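Local coordinates for protein proteasome assembly chaperone 2 (PAC2) homologue Rv2125 (Mycobacterium tuberculosis, PDB 5UN0) that is of unknown function but is homologous to the eukaryotic proteasome assembly chaperone PAC2 and may play a related role, at residues A[118-126]-A[228-236]. Residues are numbered along the deposited sequence; the frame is centred on the assembly and turned at random.
Sequences LADTPHTRP and DHELAEYVQ
The loop leaving strand 110-119 of the mixed sheet in this PAC2-family fold packs against the short helix 231-235 near the end of the modelled chain, and Tyr234 makes the central contact, laying its ring on the backbone of Asp120 and Thr121. Asp120 C and Thr121 N lie over one face of the ring, offset toward its rim, with Thr121 N 3.6 Å from Tyr234 CE2. The phenol OH then donates to Asp120 OD1 at 2.7 Å, reaching the oxygen from above the carboxylate plane, 39° out of it. With CG anti to its carbonyl carbon (chi1 -57°), the Asp120 carboxylate lies next to the phenol. The same hydroxyl is also hydrogen-bonded to His179, which lies just past strand 170-178, so the phenol oxygen has two hydrogen-bond partners, Asp120 OD1 and His179 NE2.

Further along, Pro122 packs against the root of the tyrosine, its CG 4.2 Å from Tyr234 CB. Leu231, one helical turn earlier, sends CD1 to within 4.2 Å of His123 CE1, the two side chains crossing at about a right angle. The imidazole has its polar partners outside the two segments: ND1 is hydrogen-bonded to Tyr180 OH, and NE2 makes a weak bond to Thr222 OG1 of helix 210-222. In the last turn of the helix, Val235 CG1 comes to 4.0 Å from the hydroxyl oxygen Thr124 OG1, a van der Waals contact.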
# COMPACT_ATOMS: atom_id res chain seq x y z
N LEU A 118 8.78 0.70 -18.63
CA LEU A 118 8.78 1.98 -19.33
C LEU A 118 10.20 2.53 -19.39
O LEU A 118 10.89 2.63 -18.37
CB LEU A 118 7.86 2.99 -18.63
CG LEU A 118 6.39 2.58 -18.58
CD1 LEU A 118 5.55 3.66 -17.90
CD2 LEU A 118 5.83 2.27 -19.96
N ALA A 119 10.62 2.89 -20.60
CA ALA A 119 11.93 3.49 -20.79
C ALA A 119 11.87 4.66 -21.76
O ALA A 119 10.83 4.92 -22.39
CB ALA A 119 12.94 2.45 -21.28
N ASP A 120 13.00 5.37 -21.84
CA ASP A 120 13.21 6.40 -22.85
C ASP A 120 13.61 5.68 -24.14
O ASP A 120 14.77 5.28 -24.29
CB ASP A 120 14.32 7.38 -22.43
CG ASP A 120 14.05 8.06 -21.08
OD1 ASP A 120 12.89 8.47 -20.81
OD2 ASP A 120 15.01 8.19 -20.30
N THR A 121 12.65 5.51 -25.05
CA THR A 121 12.89 4.78 -26.30
C THR A 121 11.85 5.18 -27.36
O THR A 121 10.68 5.39 -27.04
CB THR A 121 12.87 3.25 -26.06
OG1 THR A 121 13.18 2.55 -27.27
CG2 THR A 121 11.52 2.78 -25.53
N PRO A 122 12.28 5.31 -28.63
CA PRO A 122 11.31 5.70 -29.67
C PRO A 122 10.30 4.60 -29.97
O PRO A 122 10.60 3.41 -29.82
CB PRO A 122 12.18 5.97 -30.91
CG PRO A 122 13.55 5.49 -30.59
CD PRO A 122 13.62 5.05 -29.16
N HIS A 123 9.10 5.00 -30.38
CA HIS A 123 8.09 4.06 -30.85
C HIS A 123 8.26 3.76 -32.33
O HIS A 123 7.57 2.89 -32.86
CB HIS A 123 6.69 4.61 -30.60
CG HIS A 123 6.32 5.78 -31.46
ND1 HIS A 123 6.64 7.08 -31.13
CD2 HIS A 123 5.64 5.85 -32.63
CE1 HIS A 123 6.18 7.89 -32.06
NE2 HIS A 123 5.57 7.18 -32.98
N THR A 124 9.17 4.48 -32.97
CA THR A 124 9.39 4.36 -34.42
C THR A 124 10.60 3.47 -34.74
O THR A 124 10.99 3.34 -35.90
CB THR A 124 9.60 5.74 -35.06
OG1 THR A 124 10.76 6.37 -34.50
CG2 THR A 124 8.39 6.62 -34.82
N ARG A 125 11.18 2.86 -33.70
CA ARG A 125 12.31 1.95 -33.86
C ARG A 125 12.15 0.73 -32.96
O ARG A 125 11.38 0.77 -32.00
CB ARG A 125 13.62 2.68 -33.57
CG ARG A 125 14.24 3.34 -34.80
CD ARG A 125 15.20 4.46 -34.41
NE ARG A 125 15.77 5.23 -35.52
CZ ARG A 125 17.09 5.37 -35.78
NH1 ARG A 125 18.03 4.82 -35.01
NH2 ARG A 125 17.47 6.10 -36.82
N PRO A 126 12.87 -0.36 -33.26
CA PRO A 126 12.65 -1.65 -32.58
C PRO A 126 12.55 -1.62 -31.06
O PRO A 126 12.93 -0.63 -30.43
CB PRO A 126 13.88 -2.47 -32.99
CG PRO A 126 14.26 -1.92 -34.32
CD PRO A 126 13.98 -0.45 -34.23
N ASP A 228 4.66 18.05 -31.65
CA ASP A 228 5.07 17.35 -30.44
C ASP A 228 6.14 16.38 -30.88
O ASP A 228 5.86 15.45 -31.63
CB ASP A 228 3.89 16.67 -29.73
CG ASP A 228 3.13 17.62 -28.82
OD1 ASP A 228 3.73 18.60 -28.34
OD2 ASP A 228 1.93 17.40 -28.57
N HIS A 229 7.38 16.62 -30.47
CA HIS A 229 8.49 15.92 -31.11
C HIS A 229 9.83 16.02 -30.39
O HIS A 229 10.72 16.73 -30.83
CB HIS A 229 8.62 16.40 -32.57
CG HIS A 229 9.17 15.36 -33.49
ND1 HIS A 229 10.21 15.60 -34.36
CD2 HIS A 229 8.81 14.07 -33.67
CE1 HIS A 229 10.48 14.50 -35.04
NE2 HIS A 229 9.64 13.55 -34.63
N GLU A 230 9.99 15.23 -29.33
CA GLU A 230 11.31 15.01 -28.71
C GLU A 230 11.96 13.84 -29.44
O GLU A 230 13.01 13.32 -29.03
CB GLU A 230 11.21 14.75 -27.20
CG GLU A 230 10.48 13.50 -26.78
CD GLU A 230 10.76 13.07 -25.33
OE1 GLU A 230 9.86 12.49 -24.69
OE2 GLU A 230 11.88 13.29 -24.83
N LEU A 231 11.33 13.47 -30.55
CA LEU A 231 11.71 12.26 -31.26
C LEU A 231 13.13 12.31 -31.70
O LEU A 231 13.83 11.32 -31.59
CB LEU A 231 10.87 12.02 -32.51
CG LEU A 231 9.92 10.82 -32.48
CD1 LEU A 231 9.18 10.65 -31.16
CD2 LEU A 231 8.89 10.90 -33.60
N ALA A 232 13.57 13.46 -32.23
CA ALA A 232 14.92 13.53 -32.73
C ALA A 232 15.87 13.10 -31.63
O ALA A 232 16.81 12.35 -31.87
CB ALA A 232 15.27 14.93 -33.19
N GLU A 233 15.58 13.55 -30.40
CA GLU A 233 16.43 13.21 -29.28
C GLU A 233 16.51 11.71 -29.17
O GLU A 233 17.60 11.12 -29.16
CB GLU A 233 15.84 13.76 -27.96
CG GLU A 233 15.90 15.28 -27.76
CD GLU A 233 16.14 15.70 -26.31
OE1 GLU A 233 17.27 15.51 -25.83
OE2 GLU A 233 15.23 16.26 -25.65
N TYR A 234 15.34 11.08 -29.11
CA TYR A 234 15.25 9.65 -28.92
C TYR A 234 15.80 8.85 -30.08
O TYR A 234 16.57 7.92 -29.89
CB TYR A 234 13.79 9.24 -28.67
CG TYR A 234 13.38 9.30 -27.21
CD1 TYR A 234 14.25 9.76 -26.22
CD2 TYR A 234 12.11 8.91 -26.83
CE1 TYR A 234 13.85 9.80 -24.89
CE2 TYR A 234 11.71 8.95 -25.51
CZ TYR A 234 12.58 9.40 -24.55
OH TYR A 234 12.18 9.45 -23.23
N VAL A 235 15.39 9.22 -31.28
CA VAL A 235 15.80 8.47 -32.47
C VAL A 235 17.31 8.32 -32.48
O VAL A 235 17.82 7.29 -32.88
CB VAL A 235 15.30 9.09 -33.79
CG1 VAL A 235 13.80 8.93 -33.92
CG2 VAL A 235 15.68 10.55 -33.86
N GLN A 236 18.04 9.34 -32.00
CA GLN A 236 19.47 9.20 -31.86
C GLN A 236 19.97 9.75 -30.52
O GLN A 236 20.10 9.01 -29.54
CB GLN A 236 20.22 9.84 -33.02
CG GLN A 236 19.78 9.35 -34.42
CD GLN A 236 19.92 7.84 -34.65
OE1 GLN A 236 19.09 7.23 -35.31
NE2 GLN A 236 20.98 7.26 -34.11